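PDB 1WZN: SAM-dependent methyltransferase from Pyrococcus horikoshii, which probably transfers the methyl group of S-adenosyl-L-methionine to an acceptor molecule, leaving S-adenosyl-L-homocysteine as by-product. Local coordinates for residues Val66-Leu76 and Ile90-Ile100; Met1-Ala9 and Lys199-Leu207. One frame throughout, in Å; residues are numbered along the deposited sequence.

Interaction 1: residues Val66-Leu76 and Ile90-Ile100; sequences VVGLDLHEEML and IEFLQGDVLEI. With SAH (S-adenosyl-L-homocysteine), chain F.
Q94 turns CG away from its own backbone N (chi1 -176°) and bends at the next bond, so the carboxamide folds back onto the turn after the neighbouring strand, and NE2 donates to L71 O at 2.8 Å. L69 likewise sets CG opposite its N (chi1 174°), carrying CD1 to L93 CB and the backbone of G95, while CD2 presses against I100 CG2. These strands, 66-70 and 91-94, run parallel in the beta-alpha-beta unit of a Rossmann-like methyltransferase, joined by the helix that starts at E73. Backbone hydrogen bonds alternate between the strands: G68 N donates to E91 O, L93 N to G68 O at 2.7 Å, and D70 N to L93 O. Glycine suits position 68 because a CB there would strike the F92 ring, which I90 CG2 covers on one face. At G95, a side chain would jam against the carbonyl of Q94.

D70 ends its strand beside the cofactor product. OD1 accepts from SAH O2' (2.7 Å) and OD2 accepts from SAH O3' (2.6 Å), a pairing suited to a ribose diol; G51 N also donates to OD2. In an Asx turn, OD1 takes H72 N as well, and H72 ND1 donates to SAH O2', which lies in plane at the edge of the imidazole. Losing the carboxylate to an alanine here would probably leave both hydroxyls without these acceptors and the H72 turn less firmly set. The second strand's exit reads the adenine: D96 OD1 accepts from SAH N6 at 2.9 Å, and V97 N donates to SAH N1 at 3.0 Å.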
loop_
_atom_site.group_PDB
_atom_site.type_symbol
_atom_site.label_atom_id
_atom_site.label_comp_id
_atom_site.label_asym_id
_atom_site.label_seq_id
_atom_site.Cartn_x
_atom_site.Cartn_y
_atom_site.Cartn_z
ATOM N N VAL A 66 17.634 6.050 43.566
ATOM C CA VAL A 66 16.996 5.039 42.729
ATOM C C VAL A 66 17.455 3.608 42.925
ATOM O O VAL A 66 18.639 3.340 43.148
ATOM C CB VAL A 66 17.189 5.405 41.239
ATOM C CG1 VAL A 66 16.310 4.528 40.347
ATOM C CG2 VAL A 66 16.878 6.880 41.035
ATOM N N VAL A 67 16.493 2.694 42.862
ATOM C CA VAL A 67 16.753 1.261 42.956
ATOM C C VAL A 67 16.251 0.702 41.622
ATOM O O VAL A 67 15.096 0.914 41.267
ATOM C CB VAL A 67 15.951 0.607 44.099
ATOM C CG1 VAL A 67 16.119 -0.912 44.059
ATOM C CG2 VAL A 67 16.423 1.160 45.448
ATOM N N GLY A 68 17.117 0.018 40.876
ATOM C CA GLY A 68 16.698 -0.540 39.596
ATOM C C GLY A 68 16.641 -2.051 39.676
ATOM O O GLY A 68 17.538 -2.670 40.239
ATOM N N LEU A 69 15.588 -2.646 39.123
ATOM C CA LEU A 69 15.427 -4.095 39.149
ATOM C C LEU A 69 15.234 -4.645 37.740
ATOM O O LEU A 69 14.453 -4.108 36.959
ATOM C CB LEU A 69 14.204 -4.470 39.998
ATOM C CG LEU A 69 13.795 -5.945 40.014
ATOM C CD1 LEU A 69 14.741 -6.738 40.903
ATOM C CD2 LEU A 69 12.375 -6.065 40.528
ATOM N N ASP A 70 15.951 -5.712 37.408
ATOM C CA ASP A 70 15.780 -6.319 36.097
ATOM C C ASP A 70 15.993 -7.820 36.175
ATOM O O ASP A 70 16.773 -8.320 36.988
ATOM C CB ASP A 70 16.720 -5.683 35.057
ATOM C CG ASP A 70 16.248 -5.922 33.625
ATOM O OD1 ASP A 70 16.542 -6.999 33.072
ATOM O OD2 ASP A 70 15.562 -5.040 33.061
ATOM N N LEU A 71 15.265 -8.539 35.332
ATOM C CA LEU A 71 15.348 -9.986 35.288
ATOM C C LEU A 71 16.691 -10.469 34.749
ATOM O O LEU A 71 17.190 -11.516 35.158
ATOM C CB LEU A 71 14.221 -10.537 34.402
ATOM C CG LEU A 71 14.087 -12.057 34.277
ATOM C CD1 LEU A 71 13.811 -12.665 35.649
ATOM C CD2 LEU A 71 12.944 -12.384 33.316
ATOM N N HIS A 72 17.284 -9.701 33.840
ATOM C CA HIS A 72 18.533 -10.114 33.225
ATOM C C HIS A 72 19.810 -9.413 33.670
ATOM O O HIS A 72 19.966 -8.200 33.523
ATOM C CB HIS A 72 18.395 -10.020 31.702
ATOM C CG HIS A 72 17.320 -10.904 31.148
ATOM N ND1 HIS A 72 16.059 -10.441 30.843
ATOM C CD2 HIS A 72 17.305 -12.235 30.899
ATOM C CE1 HIS A 72 15.311 -11.451 30.430
ATOM N NE2 HIS A 72 16.044 -12.549 30.455
ATOM N N GLU A 73 20.728 -10.214 34.198
ATOM C CA GLU A 73 22.019 -9.738 34.673
ATOM C C GLU A 73 22.810 -9.103 33.532
ATOM O O GLU A 73 23.598 -8.181 33.749
ATOM C CB GLU A 73 22.806 -10.914 35.259
ATOM C CG GLU A 73 24.075 -10.521 35.987
ATOM C CD GLU A 73 23.806 -9.535 37.106
ATOM O OE1 GLU A 73 22.887 -9.782 37.914
ATOM O OE2 GLU A 73 24.516 -8.514 37.175
ATOM N N GLU A 74 22.605 -9.595 32.311
ATOM C CA GLU A 74 23.325 -9.041 31.166
ATOM C C GLU A 74 22.989 -7.562 30.959
ATOM O O GLU A 74 23.842 -6.772 30.537
ATOM C CB GLU A 74 23.008 -9.835 29.891
ATOM C CG GLU A 74 23.452 -11.298 29.946
ATOM C CD GLU A 74 22.348 -12.236 30.402
ATOM O OE1 GLU A 74 21.520 -11.828 31.249
ATOM O OE2 GLU A 74 22.314 -13.388 29.919
ATOM N N MET A 75 21.744 -7.187 31.248
ATOM C CA MET A 75 21.330 -5.791 31.111
ATOM C C MET A 75 21.881 -4.971 32.277
ATOM O O MET A 75 22.398 -3.866 32.083
ATOM C CB MET A 75 19.800 -5.681 31.081
ATOM C CG MET A 75 19.146 -6.340 29.865
ATOM S SD MET A 75 19.522 -5.477 28.317
ATOM C CE MET A 75 18.429 -4.099 28.437
ATOM N N LEU A 76 21.763 -5.510 33.489
ATOM C CA LEU A 76 22.260 -4.831 34.685
ATOM C C LEU A 76 23.766 -4.577 34.592
ATOM O O LEU A 76 24.272 -3.576 35.110
ATOM C CB LEU A 76 21.960 -5.668 35.936
ATOM C CG LEU A 76 20.489 -5.947 36.265
ATOM C CD1 LEU A 76 20.388 -6.836 37.495
ATOM C CD2 LEU A 76 19.759 -4.631 36.495
ATOM N N ILE A 90 23.506 4.016 42.364
ATOM C CA ILE A 90 22.210 3.379 42.152
ATOM C C ILE A 90 22.310 1.932 42.596
ATOM O O ILE A 90 23.315 1.271 42.351
ATOM C CB ILE A 90 21.811 3.382 40.649
ATOM C CG1 ILE A 90 21.689 4.824 40.142
ATOM C CG2 ILE A 90 20.501 2.614 40.452
ATOM C CD1 ILE A 90 21.566 4.946 38.622
ATOM N N GLU A 91 21.275 1.445 43.263
ATOM C CA GLU A 91 21.262 0.061 43.699
ATOM C C GLU A 91 20.566 -0.758 42.608
ATOM O O GLU A 91 19.355 -0.638 42.408
ATOM C CB GLU A 91 20.507 -0.076 45.030
ATOM C CG GLU A 91 20.230 -1.519 45.441
ATOM C CD GLU A 91 19.594 -1.634 46.815
ATOM O OE1 GLU A 91 18.824 -0.728 47.204
ATOM O OE2 GLU A 91 19.854 -2.645 47.501
ATOM N N PHE A 92 21.339 -1.565 41.887
ATOM C CA PHE A 92 20.784 -2.411 40.834
ATOM C C PHE A 92 20.606 -3.829 41.375
ATOM O O PHE A 92 21.531 -4.407 41.954
ATOM C CB PHE A 92 21.705 -2.405 39.608
ATOM C CG PHE A 92 21.596 -1.153 38.779
ATOM C CD1 PHE A 92 20.433 -0.883 38.057
ATOM C CD2 PHE A 92 22.640 -0.235 38.732
ATOM C CE1 PHE A 92 20.312 0.289 37.296
ATOM C CE2 PHE A 92 22.533 0.933 37.980
ATOM C CZ PHE A 92 21.367 1.199 37.258
ATOM N N LEU A 93 19.409 -4.377 41.185
ATOM C CA LEU A 93 19.067 -5.711 41.674
ATOM C C LEU A 93 18.524 -6.600 40.565
ATOM O O LEU A 93 17.821 -6.126 39.674
ATOM C CB LEU A 93 17.981 -5.605 42.747
ATOM C CG LEU A 93 18.200 -4.634 43.907
ATOM C CD1 LEU A 93 16.898 -4.445 44.682
ATOM C CD2 LEU A 93 19.293 -5.171 44.801
ATOM N N GLN A 94 18.827 -7.891 40.644
ATOM C CA GLN A 94 18.318 -8.844 39.665
ATOM C C GLN A 94 17.099 -9.501 40.283
ATOM O O GLN A 94 17.088 -9.809 41.479
ATOM C CB GLN A 94 19.365 -9.911 39.337
ATOM C CG GLN A 94 18.943 -10.911 38.239
ATOM C CD GLN A 94 17.904 -11.922 38.706
ATOM O OE1 GLN A 94 17.990 -12.447 39.818
ATOM N NE2 GLN A 94 16.924 -12.214 37.847
ATOM N N GLY A 95 16.069 -9.706 39.474
ATOM C CA GLY A 95 14.862 -10.334 39.973
ATOM C C GLY A 95 13.692 -10.099 39.042
ATOM O O GLY A 95 13.758 -9.267 38.134
ATOM N N ASP A 96 12.618 -10.841 39.282
ATOM C CA ASP A 96 11.391 -10.752 38.499
ATOM C C ASP A 96 10.511 -9.682 39.151
ATOM O O ASP A 96 10.312 -9.700 40.374
ATOM C CB ASP A 96 10.683 -12.110 38.549
ATOM C CG ASP A 96 9.512 -12.211 37.589
ATOM O OD1 ASP A 96 8.871 -11.185 37.289
ATOM O OD2 ASP A 96 9.220 -13.343 37.151
ATOM N N VAL A 97 9.991 -8.751 38.355
ATOM C CA VAL A 97 9.130 -7.702 38.894
ATOM C C VAL A 97 7.870 -8.279 39.539
ATOM O O VAL A 97 7.294 -7.662 40.438
ATOM C CB VAL A 97 8.677 -6.680 37.809
ATOM C CG1 VAL A 97 9.881 -5.938 37.244
ATOM C CG2 VAL A 97 7.905 -7.384 36.700
ATOM N N LEU A 98 7.442 -9.456 39.087
ATOM C CA LEU A 98 6.240 -10.075 39.641
ATOM C C LEU A 98 6.479 -10.677 41.017
ATOM O O LEU A 98 5.543 -11.138 41.673
ATOM C CB LEU A 98 5.713 -11.157 38.697
ATOM C CG LEU A 98 5.319 -10.680 37.298
ATOM C CD1 LEU A 98 4.844 -11.866 36.470
ATOM C CD2 LEU A 98 4.225 -9.624 37.393
ATOM N N GLU A 99 7.730 -10.672 41.455
ATOM C CA GLU A 99 8.077 -11.241 42.748
ATOM C C GLU A 99 8.617 -10.227 43.748
ATOM O O GLU A 99 9.170 -10.613 44.778
ATOM C CB GLU A 99 9.101 -12.362 42.558
ATOM C CG GLU A 99 8.541 -13.613 41.895
ATOM C CD GLU A 99 9.630 -14.569 41.431
ATOM O OE1 GLU A 99 10.719 -14.579 42.043
ATOM O OE2 GLU A 99 9.391 -15.320 40.460
ATOM N N ILE A 100 8.475 -8.937 43.459
ATOM C CA ILE A 100 8.978 -7.947 44.401
ATOM C C ILE A 100 8.187 -8.058 45.698
ATOM O O ILE A 100 7.028 -8.484 45.695
ATOM C CB ILE A 100 8.871 -6.500 43.862
ATOM C CG1 ILE A 100 7.410 -6.139 43.570
ATOM C CG2 ILE A 100 9.747 -6.346 42.620
ATOM C CD1 ILE A 100 7.218 -4.685 43.147
HETATM N N SAH F . 13.334 0.387 31.276
HETATM C CA SAH F . 14.461 0.202 30.265
HETATM C CB SAH F . 14.448 -1.078 29.475
HETATM C CG SAH F . 13.291 -1.428 28.554
HETATM S SD SAH F . 13.667 -3.109 27.881
HETATM C C SAH F . 14.410 1.479 29.310
HETATM O O SAH F . 13.549 2.360 29.496
HETATM O OXT SAH F . 15.310 1.520 28.382
HETATM C "C5'" SAH F . 12.578 -4.176 28.743
HETATM C "C4'" SAH F . 13.268 -4.765 30.068
HETATM O "O4'" SAH F . 12.250 -5.622 30.598
HETATM C "C3'" SAH F . 14.453 -5.677 29.851
HETATM O "O3'" SAH F . 15.619 -5.142 30.480
HETATM C "C2'" SAH F . 13.956 -7.058 30.446
HETATM O "O2'" SAH F . 15.016 -7.820 31.011
HETATM C "C1'" SAH F . 12.905 -6.613 31.447
HETATM N N9 SAH F . 11.986 -7.512 31.837
HETATM C C8 SAH F . 11.043 -8.261 31.147
HETATM N N7 SAH F . 10.310 -9.037 31.875
HETATM C C5 SAH F . 10.779 -8.819 33.200
HETATM C C6 SAH F . 10.367 -9.383 34.453
HETATM N N6 SAH F . 9.387 -10.289 34.577
HETATM N N1 SAH F . 11.062 -8.922 35.552
HETATM C C2 SAH F . 12.067 -8.002 35.469
HETATM N N3 SAH F . 12.489 -7.438 34.282
HETATM C C4 SAH F . 11.805 -7.891 33.196
#

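Interaction 2: residues Met1-Ala9 and Lys199-Leu207; sequences MYELYTLLA and KAFLVDDEL. With SAH (S-adenosyl-L-homocysteine), chain F.
Beside the S-adenosyl-L-homocysteine pocket, the N-terminal segment is clasped to strand 199-207 of the antiparallel sheet, with Y2 and E3 meeting D205 and D204. Y2 N donates to D205 OD1 at 2.7 Å, approaching on the syn side of the carboxylate. In return, D204 N donates to E3 OE1 at 3.2 Å from above the carboxylate plane. The bent chain of E3 also turns its other oxygen to the amino terminus, M1 N to E3 OE2 being 2.6 Å, so a single acid ties the chain's start to the strand. A water accepts from L4 N and donates to D205 OD2, an oxygen that Y118 OH also meets.

Further along, the match is apolar. The branched V203 offers CG2 to L4 CB and to L8 CD1 (3.8 Å), while L8 CD2 slides past F201 at CD2 and L7 CB nears F201 CE1. Y5 works on the pocket side: one face of its ring lies over the ribose, C3' of SAH lying over the ring centre, with CE1 3.6 Å from SAH SD; L4 CB covers the opposite face. Y5 OH bonds to Y118 OH, the hydroxyl shared with D205.

The carboxylates of E3 and D205 come close, OE1 to OD1 being 3.8 Å; the nearby amino terminus and the backbone N-H donors probably ease that repulsion, so the charged amino terminus is likely to help hold this segment in place.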
loop_
_atom_site.group_PDB
_atom_site.type_symbol
_atom_site.label_atom_id
_atom_site.label_comp_id
_atom_site.label_asym_id
_atom_site.label_seq_id
_atom_site.Cartn_x
_atom_site.Cartn_y
_atom_site.Cartn_z
ATOM N N MET A 1 12.823 -16.147 23.455
ATOM C CA MET A 1 12.458 -14.797 23.978
ATOM C C MET A 1 13.615 -14.188 24.767
ATOM O O MET A 1 14.529 -14.892 25.190
ATOM C CB MET A 1 11.226 -14.895 24.883
ATOM C CG MET A 1 11.479 -15.617 26.199
ATOM S SD MET A 1 10.047 -15.629 27.311
ATOM C CE MET A 1 9.478 -17.334 27.097
ATOM N N TYR A 2 13.557 -12.874 24.961
ATOM C CA TYR A 2 14.572 -12.128 25.697
ATOM C C TYR A 2 15.949 -12.068 25.036
ATOM O O TYR A 2 16.913 -11.636 25.671
ATOM C CB TYR A 2 14.733 -12.687 27.115
ATOM C CG TYR A 2 13.446 -12.789 27.906
ATOM C CD1 TYR A 2 12.534 -11.732 27.943
ATOM C CD2 TYR A 2 13.164 -13.931 28.657
ATOM C CE1 TYR A 2 11.374 -11.808 28.716
ATOM C CE2 TYR A 2 12.008 -14.020 29.432
ATOM C CZ TYR A 2 11.120 -12.956 29.459
ATOM O OH TYR A 2 9.992 -13.036 30.243
ATOM N N GLU A 3 16.052 -12.485 23.774
ATOM C CA GLU A 3 17.339 -12.443 23.069
ATOM C C GLU A 3 17.948 -11.043 23.111
ATOM O O GLU A 3 19.169 -10.882 23.140
ATOM C CB GLU A 3 17.178 -12.831 21.596
ATOM C CG GLU A 3 16.722 -14.246 21.327
ATOM C CD GLU A 3 15.283 -14.497 21.737
ATOM O OE1 GLU A 3 14.458 -13.544 21.739
ATOM O OE2 GLU A 3 14.979 -15.667 22.038
ATOM N N LEU A 4 17.086 -10.035 23.086
ATOM C CA LEU A 4 17.524 -8.643 23.101
ATOM C C LEU A 4 18.171 -8.229 24.421
ATOM O O LEU A 4 18.995 -7.314 24.457
ATOM C CB LEU A 4 16.327 -7.735 22.813
ATOM C CG LEU A 4 16.547 -6.229 22.677
ATOM C CD1 LEU A 4 17.459 -5.941 21.488
ATOM C CD2 LEU A 4 15.198 -5.544 22.491
ATOM N N TYR A 5 17.811 -8.922 25.500
ATOM C CA TYR A 5 18.309 -8.594 26.835
ATOM C C TYR A 5 19.417 -9.490 27.359
ATOM O O TYR A 5 19.922 -9.290 28.468
ATOM C CB TYR A 5 17.130 -8.606 27.803
ATOM C CG TYR A 5 15.948 -7.869 27.228
ATOM C CD1 TYR A 5 16.106 -6.592 26.698
ATOM C CD2 TYR A 5 14.684 -8.453 27.178
ATOM C CE1 TYR A 5 15.045 -5.912 26.133
ATOM C CE2 TYR A 5 13.608 -7.777 26.611
ATOM C CZ TYR A 5 13.801 -6.508 26.089
ATOM O OH TYR A 5 12.767 -5.825 25.501
ATOM N N THR A 6 19.795 -10.477 26.560
ATOM C CA THR A 6 20.866 -11.383 26.939
ATOM C C THR A 6 22.012 -11.318 25.931
ATOM O O THR A 6 23.017 -10.650 26.132
ATOM C CB THR A 6 20.298 -12.804 27.039
ATOM O OG1 THR A 6 19.588 -13.125 25.836
ATOM C CG2 THR A 6 19.333 -12.897 28.221
ATOM N N LEU A 7 21.852 -12.052 24.818
ATOM C CA LEU A 7 22.924 -12.063 23.831
ATOM C C LEU A 7 23.162 -10.683 23.194
ATOM O O LEU A 7 24.264 -10.356 22.775
ATOM C CB LEU A 7 22.617 -13.126 22.772
ATOM C CG LEU A 7 22.675 -14.546 23.347
ATOM C CD1 LEU A 7 21.572 -15.454 22.803
ATOM C CD2 LEU A 7 24.001 -15.259 23.065
ATOM N N LEU A 8 22.082 -9.862 23.101
ATOM C CA LEU A 8 22.220 -8.545 22.456
ATOM C C LEU A 8 22.322 -7.414 23.485
ATOM O O LEU A 8 22.318 -6.231 23.167
ATOM C CB LEU A 8 21.004 -8.290 21.546
ATOM C CG LEU A 8 21.036 -9.117 20.255
ATOM C CD1 LEU A 8 19.719 -9.032 19.485
ATOM C CD2 LEU A 8 22.131 -8.659 19.284
ATOM N N ALA A 9 22.428 -7.733 24.771
ATOM C CA ALA A 9 22.479 -6.693 25.801
ATOM C C ALA A 9 23.508 -5.588 25.553
ATOM O O ALA A 9 23.192 -4.411 25.686
ATOM C CB ALA A 9 22.713 -7.328 27.181
ATOM N N LYS A 199 27.446 -11.862 12.198
ATOM C CA LYS A 199 26.832 -12.646 13.261
ATOM C C LYS A 199 25.387 -12.166 13.263
ATOM O O LYS A 199 25.129 -10.976 13.066
ATOM C CB LYS A 199 27.487 -12.373 14.616
ATOM C CG LYS A 199 28.757 -13.178 14.836
ATOM C CD LYS A 199 29.279 -13.046 16.251
ATOM C CE LYS A 199 30.464 -13.980 16.467
ATOM N NZ LYS A 199 30.079 -15.399 16.203
ATOM N N ALA A 200 24.448 -13.083 13.452
ATOM C CA ALA A 200 23.040 -12.711 13.444
ATOM C C ALA A 200 22.284 -13.331 14.605
ATOM O O ALA A 200 22.511 -14.487 14.965
ATOM C CB ALA A 200 22.397 -13.125 12.132
ATOM N N PHE A 201 21.376 -12.546 15.172
ATOM C CA PHE A 201 20.561 -12.969 16.303
ATOM C C PHE A 201 19.115 -12.592 16.028
ATOM O O PHE A 201 18.836 -11.519 15.489
ATOM C CB PHE A 201 21.040 -12.277 17.577
ATOM C CG PHE A 201 22.424 -12.666 17.990
ATOM C CD1 PHE A 201 22.662 -13.888 18.609
ATOM C CD2 PHE A 201 23.498 -11.818 17.744
ATOM C CE1 PHE A 201 23.951 -14.260 18.979
ATOM C CE2 PHE A 201 24.791 -12.184 18.112
ATOM C CZ PHE A 201 25.015 -13.405 18.729
ATOM N N LEU A 202 18.197 -13.471 16.406
ATOM C CA LEU A 202 16.784 -13.216 16.179
ATOM C C LEU A 202 16.016 -12.975 17.469
ATOM O O LEU A 202 15.962 -13.843 18.339
ATOM C CB LEU A 202 16.144 -14.401 15.439
ATOM C CG LEU A 202 14.619 -14.342 15.269
ATOM C CD1 LEU A 202 14.248 -13.244 14.288
ATOM C CD2 LEU A 202 14.101 -15.691 14.776
ATOM N N VAL A 203 15.435 -11.791 17.594
ATOM C CA VAL A 203 14.621 -11.471 18.759
ATOM C C VAL A 203 13.237 -11.963 18.368
ATOM O O VAL A 203 12.801 -11.751 17.239
ATOM C CB VAL A 203 14.544 -9.947 19.019
ATOM C CG1 VAL A 203 13.589 -9.672 20.178
ATOM C CG2 VAL A 203 15.923 -9.391 19.329
ATOM N N ASP A 204 12.559 -12.639 19.286
ATOM C CA ASP A 204 11.225 -13.148 19.020
ATOM C C ASP A 204 10.484 -13.232 20.350
ATOM O O ASP A 204 10.557 -14.238 21.053
ATOM C CB ASP A 204 11.316 -14.525 18.354
ATOM C CG ASP A 204 9.956 -15.094 18.000
ATOM O OD1 ASP A 204 9.045 -14.310 17.671
ATOM O OD2 ASP A 204 9.807 -16.331 18.036
ATOM N N ASP A 205 9.782 -12.157 20.692
ATOM C CA ASP A 205 9.049 -12.094 21.950
ATOM C C ASP A 205 7.550 -11.990 21.757
ATOM O O ASP A 205 7.080 -11.329 20.835
ATOM C CB ASP A 205 9.490 -10.885 22.771
ATOM C CG ASP A 205 10.961 -10.913 23.116
ATOM O OD1 ASP A 205 11.477 -12.002 23.434
ATOM O OD2 ASP A 205 11.586 -9.834 23.081
ATOM N N GLU A 206 6.807 -12.634 22.647
ATOM C CA GLU A 206 5.357 -12.577 22.599
ATOM C C GLU A 206 4.936 -11.389 23.455
ATOM O O GLU A 206 5.270 -11.322 24.640
ATOM C CB GLU A 206 4.743 -13.854 23.170
ATOM C CG GLU A 206 3.221 -13.834 23.151
ATOM C CD GLU A 206 2.607 -15.072 23.773
ATOM O OE1 GLU A 206 2.705 -15.232 25.006
ATOM O OE2 GLU A 206 2.024 -15.885 23.022
ATOM N N LEU A 207 4.216 -10.448 22.859
ATOM C CA LEU A 207 3.775 -9.268 23.590
ATOM C C LEU A 207 2.260 -9.202 23.659
ATOM O O LEU A 207 1.565 -9.846 22.874
ATOM C CB LEU A 207 4.328 -8.002 22.928
ATOM C CG LEU A 207 5.858 -7.945 22.869
ATOM C CD1 LEU A 207 6.294 -6.692 22.130
ATOM C CD2 LEU A 207 6.433 -7.963 24.283
HETATM N N SAH F . 13.334 0.387 31.276
HETATM C CA SAH F . 14.461 0.202 30.265
HETATM C CB SAH F . 14.448 -1.078 29.475
HETATM C CG SAH F . 13.291 -1.428 28.554
HETATM S SD SAH F . 13.667 -3.109 27.881
HETATM C C SAH F . 14.410 1.479 29.310
HETATM O O SAH F . 13.549 2.360 29.496
HETATM O OXT SAH F . 15.310 1.520 28.382
HETATM C "C5'" SAH F . 12.578 -4.176 28.743
HETATM C "C4'" SAH F . 13.268 -4.765 30.068
HETATM O "O4'" SAH F . 12.250 -5.622 30.598
HETATM C "C3'" SAH F . 14.453 -5.677 29.851
HETATM O "O3'" SAH F . 15.619 -5.142 30.480
HETATM C "C2'" SAH F . 13.956 -7.058 30.446
HETATM O "O2'" SAH F . 15.016 -7.820 31.011
HETATM C "C1'" SAH F . 12.905 -6.613 31.447
HETATM N N9 SAH F . 11.986 -7.512 31.837
HETATM C C8 SAH F . 11.043 -8.261 31.147
HETATM N N7 SAH F . 10.310 -9.037 31.875
HETATM C C5 SAH F . 10.779 -8.819 33.200
HETATM C C6 SAH F . 10.367 -9.383 34.453
HETATM N N6 SAH F . 9.387 -10.289 34.577
HETATM N N1 SAH F . 11.062 -8.922 35.552
HETATM C C2 SAH F . 12.067 -8.002 35.469
HETATM N N3 SAH F . 12.489 -7.438 34.282
HETATM C C4 SAH F . 11.805 -7.891 33.196
HETATM O O HOH W 1 13.993 -9.847 23.673
#

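Overall arrangement
The chain starts in interaction 2, where residues 1-9 pass between the cofactor product and the antiparallel sheet. It then builds strand 44-48 of the mixed sheet, beside 65-70, before reaching 66-76. Interaction 1 closes a short loop of 13 residues, mostly helix, and joins adjacent parallel strands, of which 91-94 lies at one margin of that sheet. Only after strands 106-111 and 139-146 of the mixed sheet and three strands of the antiparallel sheet does 199-207 return to the N terminus, closing a loop of 189 residues within which interaction 1 is nested. Their centres are about 18 Å apart, yet H72 packs on Y2 and T6, and M75 on Y5; both contacts also touch SAH.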